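Local coordinates for protein disulphide isomerase (Xylella fastidiosa, PDB 3FK8) that probably acts as a thiol-disulphide isomerase of the thioredoxin family, helping to make, break or reshuffle disulphide bonds, at residues Leu22-Arg27 / His63-Lys68; Leu34-Asn39 / Gly85-Asp90; Asn53-Ala58 / Gly123-Phe128; Pro93-Val98 / Tyr106-Gly111. One frame throughout, in Å; residues are numbered along the deposited sequence.

Interaction 1 (Leu22-Arg27 / His63-Lys68)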
loop_
_atom_site.group_PDB
_atom_site.type_symbol
_atom_site.label_atom_id
_atom_site.label_comp_id
_atom_site.label_asym_id
_atom_site.label_seq_id
_atom_site.Cartn_x
_atom_site.Cartn_y
_atom_site.Cartn_z
ATOM N N LEU A 22 3.469 11.600 -3.454
ATOM C CA LEU A 22 3.097 11.926 -4.820
ATOM C C LEU A 22 4.047 12.975 -5.407
ATOM O O LEU A 22 4.393 12.903 -6.594
ATOM C CB LEU A 22 1.611 12.347 -4.936
ATOM C CG LEU A 22 0.581 11.237 -4.624
ATOM C CD1 LEU A 22 -0.788 11.899 -4.643
ATOM C CD2 LEU A 22 0.588 10.109 -5.609
ATOM N N ALA A 23 4.504 13.921 -4.578
ATOM C CA ALA A 23 5.466 14.917 -5.037
ATOM C C ALA A 23 6.796 14.238 -5.411
ATOM O O ALA A 23 7.450 14.580 -6.407
ATOM C CB ALA A 23 5.671 15.991 -3.968
ATOM N N ALA A 24 7.176 13.242 -4.608
ATOM C CA ALA A 24 8.410 12.479 -4.840
ATOM C C ALA A 24 8.284 11.660 -6.123
ATOM O O ALA A 24 9.249 11.571 -6.890
ATOM C CB ALA A 24 8.701 11.568 -3.656
ATOM N N GLY A 25 7.122 11.044 -6.345
ATOM C CA GLY A 25 6.869 10.310 -7.573
ATOM C C GLY A 25 6.913 11.177 -8.804
ATOM O O GLY A 25 7.421 10.753 -9.841
ATOM N N LYS A 26 6.322 12.363 -8.728
ATOM C CA LYS A 26 6.422 13.295 -9.855
ATOM C C LYS A 26 7.885 13.656 -10.146
ATOM O O LYS A 26 8.317 13.604 -11.297
ATOM C CB LYS A 26 5.592 14.546 -9.601
ATOM C CG LYS A 26 5.911 15.677 -10.541
ATOM C CD LYS A 26 5.278 16.924 -10.019
ATOM C CE LYS A 26 3.765 16.764 -9.941
ATOM N NZ LYS A 26 3.112 17.180 -11.218
ATOM N N ARG A 27 8.631 13.978 -9.089
ATOM C CA ARG A 27 10.046 14.353 -9.180
ATOM C C ARG A 27 10.903 13.245 -9.787
ATOM O O ARG A 27 11.758 13.501 -10.656
ATOM C CB ARG A 27 10.562 14.683 -7.782
ATOM C CG ARG A 27 11.986 15.189 -7.734
ATOM C CD ARG A 27 12.461 15.297 -6.294
ATOM N NE ARG A 27 12.771 14.000 -5.692
ATOM C CZ ARG A 27 12.354 13.616 -4.487
ATOM N NH1 ARG A 27 11.617 14.440 -3.737
ATOM N NH2 ARG A 27 12.687 12.414 -4.014
ATOM N N HIS A 63 10.972 0.729 -7.915
ATOM C CA HIS A 63 9.853 1.091 -8.774
ATOM C C HIS A 63 8.830 2.039 -8.224
ATOM O O HIS A 63 8.119 2.653 -9.031
ATOM C CB HIS A 63 9.146 -0.165 -9.232
ATOM C CG HIS A 63 9.960 -0.949 -10.180
ATOM N ND1 HIS A 63 10.673 -2.050 -9.782
ATOM C CD2 HIS A 63 10.243 -0.759 -11.490
ATOM C CE1 HIS A 63 11.349 -2.526 -10.815
ATOM N NE2 HIS A 63 11.088 -1.773 -11.861
ATOM N N PHE A 64 8.738 2.209 -6.908
ATOM C CA PHE A 64 7.639 2.971 -6.300
ATOM C C PHE A 64 8.095 3.909 -5.237
ATOM O O PHE A 64 9.116 3.676 -4.563
ATOM C CB PHE A 64 6.660 2.008 -5.589
ATOM C CG PHE A 64 6.014 1.002 -6.498
ATOM C CD1 PHE A 64 4.910 1.381 -7.270
ATOM C CD2 PHE A 64 6.473 -0.341 -6.531
ATOM C CE1 PHE A 64 4.318 0.460 -8.111
ATOM C CE2 PHE A 64 5.877 -1.263 -7.374
ATOM C CZ PHE A 64 4.776 -0.860 -8.156
ATOM N N GLU A 65 7.339 4.979 -5.065
ATOM C CA GLU A 65 7.311 5.693 -3.780
ATOM C C GLU A 65 6.216 5.008 -2.992
ATOM O O GLU A 65 5.295 4.444 -3.606
ATOM C CB GLU A 65 6.982 7.166 -4.006
ATOM C CG GLU A 65 8.068 7.927 -4.813
ATOM C CD GLU A 65 9.418 7.964 -4.134
ATOM O OE1 GLU A 65 9.487 8.081 -2.885
ATOM O OE2 GLU A 65 10.442 7.844 -4.856
ATOM N N VAL A 66 6.333 4.912 -1.683
ATOM C CA VAL A 66 5.349 4.102 -0.913
ATOM C C VAL A 66 4.853 4.870 0.307
ATOM O O VAL A 66 5.627 5.557 0.995
ATOM C CB VAL A 66 5.995 2.843 -0.358
ATOM C CG1 VAL A 66 4.991 1.984 0.416
ATOM C CG2 VAL A 66 6.632 2.025 -1.433
ATOM N N VAL A 67 3.551 4.765 0.565
ATOM C CA VAL A 67 2.907 5.334 1.767
ATOM C C VAL A 67 1.982 4.295 2.343
ATOM O O VAL A 67 1.163 3.748 1.605
ATOM C CB VAL A 67 2.043 6.586 1.471
ATOM C CG1 VAL A 67 1.325 7.101 2.740
ATOM C CG2 VAL A 67 2.881 7.684 0.870
ATOM N N LYS A 68 2.090 4.054 3.654
ATOM C CA LYS A 68 1.143 3.200 4.386
ATOM C C LYS A 68 0.095 4.039 5.058
ATOM O O LYS A 68 0.479 4.999 5.741
ATOM C CB LYS A 68 1.850 2.316 5.403
ATOM C CG LYS A 68 2.471 1.059 4.773
ATOM C CD LYS A 68 3.086 0.147 5.842
ATOM C CE LYS A 68 4.511 0.565 6.132
ATOM N NZ LYS A 68 5.236 -0.357 7.089
#
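Glu65 meets the flank of the Leu22-Arg27 helix at Ala24 and Gly25, a small example of how a thioredoxin fold seats a helix against an outer strand of its central sheet. Helix 14-28 runs over the sheet and Glu65 is the first residue of strand 65-70, which forms one border of it. The approach is close: the CA atoms of Gly25 and Glu65 are 6.0 Å apart, and the stem of the acid rests on the helical backbone. Two torsions place the carboxylate. With CG beside the backbone N and opposite the carbonyl carbon (chi1 -65°), the chain sets out toward the helix; a bend at chi2 (-62°) then folds it over, so that the group touches with its flank instead of reaching out along its length. CG presses on the backbone at Gly25, while the carboxylate end meets the methyl of Ala24, whose CB is 3.7 Å from Glu65 OE1. The acid therefore uses its aliphatic part and one carboxylate oxygen against the buried backbone of Gly25 and the methyl of Ala24. Its other oxygen, OE2, forms a long, weak ion pair with Lys30; the guanidinium of Arg27, of opposite charge and modelled in two conformers, is near but not in contact, with Arg27 NH2 5.2 Å from Glu65 OE2. Further along the strand, Val67 continues the packing on this helix, against Gln17, Val18 and Ala21. Back at the crossing point, Glu65 CG lies 3.6 Å from Gly25 N and 3.8 Å from Gly25 CA.

Interaction 2 (Leu34-Asn39 / Gly85-Asp90)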
loop_
_atom_site.group_PDB
_atom_site.type_symbol
_atom_site.label_atom_id
_atom_site.label_comp_id
_atom_site.label_asym_id
_atom_site.label_seq_id
_atom_site.Cartn_x
_atom_site.Cartn_y
_atom_site.Cartn_z
ATOM N N LEU A 34 0.098 3.283 -2.590
ATOM C CA LEU A 34 -0.619 3.532 -1.341
ATOM C C LEU A 34 -1.102 2.182 -0.777
ATOM O O LEU A 34 -1.802 1.442 -1.481
ATOM C CB LEU A 34 -1.825 4.393 -1.609
ATOM C CG LEU A 34 -1.634 5.734 -2.292
ATOM C CD1 LEU A 34 -2.918 6.541 -2.391
ATOM C CD2 LEU A 34 -0.548 6.535 -1.595
ATOM N N VAL A 35 -0.696 1.885 0.447
ATOM C CA VAL A 35 -1.043 0.611 1.079
ATOM C C VAL A 35 -1.950 0.897 2.240
ATOM O O VAL A 35 -1.539 1.530 3.229
ATOM C CB VAL A 35 0.198 -0.183 1.567
ATOM C CG1 VAL A 35 -0.233 -1.538 2.057
ATOM C CG2 VAL A 35 1.250 -0.267 0.441
ATOM N N PHE A 36 -3.220 0.501 2.105
ATOM C CA PHE A 36 -4.234 0.730 3.158
ATOM C C PHE A 36 -4.356 -0.506 4.039
ATOM O O PHE A 36 -4.561 -1.614 3.544
ATOM C CB PHE A 36 -5.581 0.996 2.509
ATOM C CG PHE A 36 -5.667 2.293 1.759
ATOM C CD1 PHE A 36 -6.272 3.416 2.363
ATOM C CD2 PHE A 36 -5.166 2.425 0.462
ATOM C CE1 PHE A 36 -6.357 4.625 1.654
ATOM C CE2 PHE A 36 -5.276 3.651 -0.227
ATOM C CZ PHE A 36 -5.856 4.706 0.350
ATOM N N GLY A 37 -4.289 -0.329 5.357
ATOM C CA GLY A 37 -4.351 -1.476 6.243
ATOM C C GLY A 37 -4.397 -1.007 7.678
ATOM O O GLY A 37 -4.648 0.180 7.964
ATOM N N ALA A 38 -4.131 -1.917 8.612
ATOM C CA ALA A 38 -4.167 -1.568 10.017
ATOM C C ALA A 38 -3.344 -2.594 10.766
ATOM O O ALA A 38 -3.186 -3.745 10.334
ATOM C CB ALA A 38 -5.584 -1.545 10.557
ATOM N N ASN A 39 -2.904 -2.238 11.974
ATOM C CA ASN A 39 -2.041 -3.116 12.754
ATOM C C ASN A 39 -2.728 -4.346 13.309
ATOM O O ASN A 39 -2.052 -5.344 13.548
ATOM C CB ASN A 39 -1.385 -2.310 13.887
ATOM C CG ASN A 39 -0.395 -1.297 13.367
ATOM O OD1 ASN A 39 0.339 -1.552 12.421
ATOM N ND2 ASN A 39 -0.397 -0.116 13.953
ATOM N N GLY A 85 -10.600 5.753 -4.786
ATOM C CA GLY A 85 -11.351 4.690 -5.425
ATOM C C GLY A 85 -11.844 3.565 -4.538
ATOM O O GLY A 85 -12.126 2.467 -5.050
ATOM N N ASP A 86 -12.003 3.838 -3.239
ATOM C CA ASP A 86 -12.521 2.868 -2.259
ATOM C C ASP A 86 -11.782 1.554 -2.212
ATOM O O ASP A 86 -12.446 0.526 -2.169
ATOM C CB ASP A 86 -14.007 2.617 -2.486
ATOM C CG ASP A 86 -14.836 3.850 -2.294
ATOM O OD1 ASP A 86 -14.811 4.422 -1.181
ATOM O OD2 ASP A 86 -15.554 4.221 -3.251
ATOM N N PRO A 87 -10.450 1.556 -2.185
ATOM C CA PRO A 87 -9.723 0.291 -2.247
ATOM C C PRO A 87 -10.084 -0.663 -1.089
ATOM O O PRO A 87 -9.986 -1.866 -1.257
ATOM C CB PRO A 87 -8.249 0.747 -2.109
ATOM C CG PRO A 87 -8.327 2.090 -1.467
ATOM C CD PRO A 87 -9.513 2.695 -2.077
ATOM N N ILE A 88 -10.440 -0.133 0.080
ATOM C CA ILE A 88 -10.638 -0.989 1.252
ATOM C C ILE A 88 -11.993 -1.638 1.292
ATOM O O ILE A 88 -12.229 -2.509 2.117
ATOM C CB ILE A 88 -10.426 -0.237 2.588
ATOM C CG1 ILE A 88 -11.567 0.753 2.887
ATOM C CG2 ILE A 88 -9.054 0.394 2.572
ATOM C CD1 ILE A 88 -11.380 1.523 4.174
ATOM N N GLN A 89 -12.914 -1.217 0.433
ATOM C CA GLN A 89 -14.279 -1.768 0.584
ATOM C C GLN A 89 -14.341 -3.255 0.235
ATOM O O GLN A 89 -15.230 -3.969 0.641
ATOM C CB GLN A 89 -15.321 -0.842 -0.088
ATOM C CG GLN A 89 -15.479 0.539 0.651
ATOM C CD GLN A 89 -16.624 1.446 0.165
ATOM O OE1 GLN A 89 -17.266 1.194 -0.857
ATOM N NE2 GLN A 89 -16.849 2.540 0.905
ATOM N N ASP A 90 -13.313 -3.704 -0.428
ATOM C CA ASP A 90 -13.185 -4.985 -0.886
ATOM C C ASP A 90 -12.235 -5.843 0.005
ATOM O O ASP A 90 -11.921 -6.980 -0.356
ATOM C CB ASP A 90 -12.759 -4.850 -2.374
ATOM C CG ASP A 90 -13.839 -4.169 -3.233
ATOM O OD1 ASP A 90 -14.987 -4.659 -3.265
ATOM O OD2 ASP A 90 -13.569 -3.125 -3.868
#
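Phe36, on the inner strand 32-37, sets its CB and most of its ring against Pro87 and Ile88 of the loop that links helix 78-83 to strand 94-98 in this thioredoxin fold. The path begins at CB, which is met at once by a methyl: Phe36 CB lies 3.5 Å from Ile88 CG2. That methyl also stays near the root of the ring, 4.0 Å from Phe36 CG, and the two side chains cross at about a right angle. Beyond CG the two sides part: Phe36 CD1 stays with Ile88 CG2 (4.1 Å), while CD2, CE2 and CZ lie under Pro87 CG. The ring, swung to the side of its own backbone N (chi1 -68°), turns one face to Pro87, whose CG is displaced toward the rim. Phe36 CD2 is 3.7 Å from Pro87 CG and Phe36 CE2 slightly nearer, at 3.6 Å; by Phe36 CZ the gap to Pro87 CG has widened to 4.0 Å. Measured to the ring centroid, Pro87 CG stands 3.9 Å away and 22° off the normal, a CH-pi contact. Within the loop, a bond from Gln89 N to Asp86 O helps to hold the turn that presents proline and isoleucine together. Ser81 of helix 78-83 touches all three residues, and Val96 touches both Phe36 and Pro87, so the ring is packed between sheet, loop and helix. Every atom of the contact is carbon: cohesion comes from dispersion and from the slightly positive ring hydrogens of proline facing pi electrons, with no polar group needing a partner in this buried setting.

Interaction 3 (Asn53-Ala58 / Gly123-Phe128)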
loop_
_atom_site.group_PDB
_atom_site.type_symbol
_atom_site.label_atom_id
_atom_site.label_comp_id
_atom_site.label_asym_id
_atom_site.label_seq_id
_atom_site.Cartn_x
_atom_site.Cartn_y
_atom_site.Cartn_z
ATOM N N ASN A 53 11.317 -8.153 3.029
ATOM C CA ASN A 53 12.433 -9.063 2.719
ATOM C C ASN A 53 13.340 -8.438 1.654
ATOM O O ASN A 53 13.010 -7.427 1.047
ATOM C CB ASN A 53 11.969 -10.508 2.454
ATOM C CG ASN A 53 11.392 -10.739 1.062
ATOM O OD1 ASN A 53 11.634 -9.978 0.139
ATOM N ND2 ASN A 53 10.658 -11.842 0.907
ATOM N N GLN A 54 14.537 -8.987 1.461
ATOM C CA GLN A 54 15.505 -8.363 0.602
ATOM C C GLN A 54 15.052 -8.282 -0.867
ATOM O O GLN A 54 15.175 -7.242 -1.508
ATOM C CB GLN A 54 16.846 -9.107 0.739
ATOM C CG GLN A 54 17.980 -8.251 0.352
ATOM C CD GLN A 54 19.320 -8.737 0.855
ATOM O OE1 GLN A 54 19.514 -9.893 1.206
ATOM N NE2 GLN A 54 20.270 -7.823 0.872
ATOM N N LYS A 55 14.548 -9.398 -1.393
ATOM C CA LYS A 55 14.091 -9.422 -2.813
ATOM C C LYS A 55 12.943 -8.437 -3.035
ATOM O O LYS A 55 12.934 -7.642 -3.978
ATOM C CB LYS A 55 13.640 -10.821 -3.229
ATOM C CG LYS A 55 13.127 -10.937 -4.612
ATOM C CD LYS A 55 12.987 -12.407 -5.027
ATOM C CE LYS A 55 12.400 -12.503 -6.444
ATOM N NZ LYS A 55 12.471 -13.928 -6.885
ATOM N N ASN A 56 11.992 -8.452 -2.123
ATOM C CA ASN A 56 10.819 -7.646 -2.330
ATOM C C ASN A 56 11.099 -6.161 -2.061
ATOM O O ASN A 56 10.560 -5.290 -2.737
ATOM C CB ASN A 56 9.640 -8.161 -1.499
ATOM C CG ASN A 56 9.170 -9.525 -1.943
ATOM O OD1 ASN A 56 9.598 -10.019 -2.996
ATOM N ND2 ASN A 56 8.259 -10.150 -1.158
ATOM N N THR A 57 11.927 -5.862 -1.067
ATOM C CA THR A 57 12.349 -4.466 -0.764
ATOM C C THR A 57 12.984 -3.864 -2.009
ATOM O O THR A 57 12.726 -2.707 -2.328
ATOM C CB THR A 57 13.439 -4.393 0.349
ATOM O OG1 THR A 57 12.832 -4.688 1.586
ATOM C CG2 THR A 57 14.065 -2.978 0.456
ATOM N N ALA A 58 13.853 -4.627 -2.681
ATOM C CA ALA A 58 14.557 -4.104 -3.824
ATOM C C ALA A 58 13.586 -3.815 -4.934
ATOM O O ALA A 58 13.686 -2.767 -5.571
ATOM C CB ALA A 58 15.630 -5.117 -4.318
ATOM N N GLY A 123 4.447 -15.233 -4.403
ATOM C CA GLY A 123 3.133 -14.717 -4.832
ATOM C C GLY A 123 3.066 -13.207 -4.628
ATOM O O GLY A 123 2.550 -12.504 -5.487
ATOM N N ILE A 124 3.609 -12.718 -3.508
ATOM C CA ILE A 124 3.609 -11.296 -3.245
ATOM C C ILE A 124 4.538 -10.571 -4.233
ATOM O O ILE A 124 4.166 -9.549 -4.842
ATOM C CB ILE A 124 3.924 -11.027 -1.742
ATOM C CG1 ILE A 124 2.710 -11.491 -0.949
ATOM C CG2 ILE A 124 4.258 -9.544 -1.476
ATOM C CD1 ILE A 124 2.966 -11.604 0.544
ATOM N N TYR A 125 5.742 -11.127 -4.434
ATOM C CA TYR A 125 6.638 -10.591 -5.429
ATOM C C TYR A 125 5.950 -10.502 -6.793
ATOM O O TYR A 125 5.987 -9.447 -7.439
ATOM C CB TYR A 125 7.911 -11.451 -5.513
ATOM C CG TYR A 125 8.854 -10.936 -6.585
ATOM C CD1 TYR A 125 9.797 -9.955 -6.289
ATOM C CD2 TYR A 125 8.755 -11.384 -7.914
ATOM C CE1 TYR A 125 10.670 -9.455 -7.290
ATOM C CE2 TYR A 125 9.587 -10.901 -8.903
ATOM C CZ TYR A 125 10.541 -9.926 -8.593
ATOM O OH TYR A 125 11.397 -9.442 -9.565
ATOM N N ASP A 126 5.293 -11.584 -7.212
ATOM C CA ASP A 126 4.719 -11.624 -8.560
ATOM C C ASP A 126 3.628 -10.549 -8.688
ATOM O O ASP A 126 3.452 -9.932 -9.762
ATOM C CB ASP A 126 4.136 -12.992 -8.879
ATOM C CG ASP A 126 5.197 -14.047 -9.138
ATOM O OD1 ASP A 126 6.377 -13.687 -9.320
ATOM O OD2 ASP A 126 4.807 -15.220 -9.107
ATOM N N PHE A 127 2.840 -10.367 -7.628
ATOM C CA PHE A 127 1.760 -9.379 -7.660
ATOM C C PHE A 127 2.344 -7.987 -7.957
ATOM O O PHE A 127 1.862 -7.250 -8.837
ATOM C CB PHE A 127 1.023 -9.377 -6.313
ATOM C CG PHE A 127 -0.071 -8.343 -6.260
ATOM C CD1 PHE A 127 -1.351 -8.678 -6.653
ATOM C CD2 PHE A 127 0.204 -7.040 -5.856
ATOM C CE1 PHE A 127 -2.367 -7.708 -6.655
ATOM C CE2 PHE A 127 -0.816 -6.050 -5.846
ATOM C CZ PHE A 127 -2.063 -6.398 -6.231
ATOM N N PHE A 128 3.364 -7.579 -7.221
ATOM C CA PHE A 128 3.932 -6.254 -7.412
ATOM C C PHE A 128 4.777 -6.138 -8.679
ATOM O O PHE A 128 4.755 -5.129 -9.373
ATOM C CB PHE A 128 4.693 -5.815 -6.136
ATOM C CG PHE A 128 3.766 -5.529 -4.987
ATOM C CD1 PHE A 128 3.083 -4.285 -4.947
ATOM C CD2 PHE A 128 3.447 -6.481 -4.042
ATOM C CE1 PHE A 128 2.178 -4.010 -3.936
ATOM C CE2 PHE A 128 2.516 -6.220 -3.060
ATOM C CZ PHE A 128 1.874 -4.987 -3.005
#
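Side-by-side packing of helices 54-63 and 121-132, on one flank of the thioredoxin fold, sets Lys55 and Asn56 against Tyr125. The short segments 54-58 and 123-128 run nearly parallel, their axes 11° apart and 10.2 Å distant at closest. Lys55, extended along its length, passes over one face of the tyrosine ring, the two side chains crossing at about a right angle. Its CE sits 3.6 Å from the centroid of the Tyr125 ring, a CH-pi contact, and NZ follows at 4.5 Å from that centroid, 5° off the normal, a cation-pi arrangement. Asn56 comes to the same ring from its rim: OD1 lies in the ring plane, 3.3 Å from Tyr125 CD1. The other end of this amide, ND2, bonds to the carbonyl of Ser50, which fixes which end faces the ring; ND2 also touches Ile124 CG2. Asn53, the N-cap of helix 54-63, takes a bond from the backbone, 2.8 Å between Asn53 OD1 and Asn56 N, and so steadies the turn that carries both partners. Cation over the pi face and oxygen at the hydrogen-bearing edge match the ring's uneven charge distribution, so both approaches are probably mildly attractive electrostatically.

Interaction 4 (Pro93-Val98 / Tyr106-Gly111)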
loop_
_atom_site.group_PDB
_atom_site.type_symbol
_atom_site.label_atom_id
_atom_site.label_comp_id
_atom_site.label_asym_id
_atom_site.label_seq_id
_atom_site.Cartn_x
_atom_site.Cartn_y
_atom_site.Cartn_z
ATOM N N PRO A 93 -5.327 -6.054 3.539
ATOM C CA PRO A 93 -4.709 -4.856 2.953
ATOM C C PRO A 93 -5.169 -4.633 1.551
ATOM O O PRO A 93 -5.552 -5.565 0.857
ATOM C CB PRO A 93 -3.202 -5.183 3.007
ATOM C CG PRO A 93 -3.176 -6.696 2.938
ATOM C CD PRO A 93 -4.364 -7.151 3.727
ATOM N N ALA A 94 -5.160 -3.384 1.124
ATOM C CA ALA A 94 -5.553 -2.968 -0.231
ATOM C C ALA A 94 -4.560 -1.973 -0.746
ATOM O O ALA A 94 -3.937 -1.262 0.027
ATOM C CB ALA A 94 -6.946 -2.384 -0.225
ATOM N N VAL A 95 -4.378 -1.923 -2.058
ATOM C CA VAL A 95 -3.404 -1.001 -2.619
ATOM C C VAL A 95 -4.008 -0.148 -3.734
ATOM O O VAL A 95 -4.967 -0.563 -4.404
ATOM C CB VAL A 95 -2.049 -1.649 -3.040
ATOM C CG1 VAL A 95 -1.331 -2.455 -1.847
ATOM C CG2 VAL A 95 -2.278 -2.572 -4.098
ATOM N N VAL A 96 -3.432 1.037 -3.879
ATOM C CA VAL A 96 -3.688 1.920 -5.021
ATOM C C VAL A 96 -2.331 2.239 -5.628
ATOM O O VAL A 96 -1.404 2.576 -4.911
ATOM C CB VAL A 96 -4.402 3.236 -4.596
ATOM C CG1 VAL A 96 -4.655 4.156 -5.791
ATOM C CG2 VAL A 96 -5.669 2.929 -3.884
ATOM N N VAL A 97 -2.225 2.170 -6.957
ATOM C CA VAL A 97 -1.016 2.608 -7.654
ATOM C C VAL A 97 -1.426 3.932 -8.315
ATOM O O VAL A 97 -2.400 3.978 -9.078
ATOM C CB VAL A 97 -0.608 1.585 -8.759
ATOM C CG1 VAL A 97 0.569 2.102 -9.605
ATOM C CG2 VAL A 97 -0.311 0.213 -8.136
ATOM N N VAL A 98 -0.714 5.002 -8.001
ATOM C CA VAL A 98 -0.978 6.299 -8.609
ATOM C C VAL A 98 0.210 6.591 -9.526
ATOM O O VAL A 98 1.374 6.517 -9.094
ATOM C CB VAL A 98 -1.093 7.394 -7.507
ATOM C CG1 VAL A 98 -1.505 8.768 -8.076
ATOM C CG2 VAL A 98 -2.104 6.917 -6.438
ATOM N N TYR A 106 -4.334 1.892 -10.842
ATOM C CA TYR A 106 -4.843 0.582 -10.483
ATOM C C TYR A 106 -5.215 0.608 -9.020
ATOM O O TYR A 106 -4.536 1.251 -8.233
ATOM C CB TYR A 106 -3.776 -0.490 -10.743
ATOM C CG TYR A 106 -4.126 -1.882 -10.209
ATOM C CD1 TYR A 106 -5.211 -2.634 -10.718
ATOM C CD2 TYR A 106 -3.387 -2.430 -9.176
ATOM C CE1 TYR A 106 -5.512 -3.918 -10.212
ATOM C CE2 TYR A 106 -3.695 -3.699 -8.674
ATOM C CZ TYR A 106 -4.733 -4.426 -9.169
ATOM O OH TYR A 106 -4.962 -5.680 -8.617
ATOM N N THR A 107 -6.299 -0.064 -8.681
ATOM C CA THR A 107 -6.707 -0.257 -7.314
ATOM C C THR A 107 -7.074 -1.754 -7.135
ATOM O O THR A 107 -7.618 -2.380 -8.053
ATOM C CB THR A 107 -7.911 0.688 -7.006
ATOM O OG1 THR A 107 -7.511 2.078 -7.059
ATOM C CG2 THR A 107 -8.482 0.411 -5.677
ATOM N N THR A 108 -6.864 -2.308 -5.960
ATOM C CA THR A 108 -7.354 -3.680 -5.699
ATOM C C THR A 108 -8.805 -3.575 -5.343
ATOM O O THR A 108 -9.112 -3.045 -4.330
ATOM C CB THR A 108 -6.561 -4.353 -4.627
ATOM O OG1 THR A 108 -6.455 -3.477 -3.493
ATOM C CG2 THR A 108 -5.151 -4.647 -5.150
ATOM N N LYS A 109 -9.701 -4.044 -6.213
ATOM C CA LYS A 109 -11.129 -3.950 -5.984
ATOM C C LYS A 109 -11.781 -5.313 -5.746
ATOM O O LYS A 109 -12.999 -5.404 -5.768
ATOM C CB LYS A 109 -11.791 -3.225 -7.169
ATOM C CG LYS A 109 -11.501 -1.744 -7.140
ATOM C CD LYS A 109 -11.827 -1.166 -5.765
ATOM C CE LYS A 109 -13.313 -0.821 -5.677
ATOM N NZ LYS A 109 -13.731 -0.481 -4.291
ATOM N N GLY A 110 -10.999 -6.395 -5.617
ATOM C CA GLY A 110 -11.542 -7.745 -5.441
ATOM C C GLY A 110 -10.868 -8.440 -4.328
ATOM O O GLY A 110 -10.836 -9.662 -4.299
ATOM N N GLY A 111 -10.307 -7.662 -3.380
ATOM C CA GLY A 111 -9.691 -8.300 -2.236
ATOM C C GLY A 111 -8.497 -9.135 -2.653
ATOM O O GLY A 111 -8.155 -10.114 -1.992
HETATM O O HOH W 1 -6.750 -6.349 -1.543
#
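Val95 and Thr108 meet at the compact end of this contact, where backbone and side chain share the bonding. Thr108 N donates to Val95 O at 3.0 Å, and in return Val95 N gives its hydrogen to the hydroxyl of the threonine, Thr108 OG1, also at 3.0 Å and fairly straight (161°). That hydroxyl stands between the backbone N and the carbonyl carbon of its own residue (chi1 49°), which turns it to the strand and lets it stand in for a main-chain carbonyl just where regular pairing stops. Its methyl is used as well, Thr108 CG2 lying 3.7 Å from Val95 CG2, while Phe127 of helix 121-132 packs on Thr108 from outside the pair. The two strands, 94-98 and 104-107, form the antiparallel beta hairpin of the thioredoxin fold, entered through a cis peptide before Pro93, which touches Cys44 of a CxxC pair, as the cis-proline does in thioredoxins. Val96 and Thr107 make a non-hydrogen-bonded pair, side by side on one sheet face. Toward Tyr106, which is partly exposed, the grip slackens unevenly: Val97 N reaches Tyr106 O at 2.8 Å, but the return bond from Tyr106 N to Val97 O is weak at 3.3 Å, and Val97 CG2 only grazes the tyrosine ring edge, 4.2 Å from Tyr106 CD2. Where the strands part past Thr108, a water donates to Pro93 O at 2.8 Å and reaches Thr108 OG1 only weakly.

From the N terminus, helix 14-28 opens interaction 1, and strand 32-37 opens interaction 2 before interaction 1 has closed on strand 65-70; the two therefore cross. Helix 54-63 opens interaction 3 within both of these spans, and its closure on helix 121-132 near the C terminus makes it cross both. Interaction 4 is the short hairpin closure, coming after interactions 1 and 2 have closed and lying wholly within the span of interaction 3. The sheet joins them: strand 65-70 pairs with strand 32-37, which pairs with strand 94-98. Helix 14-28 also reaches interaction 4, through Leu22 on Val98, while Phe127 and Phe128 bring the C-terminal helix to the hairpin.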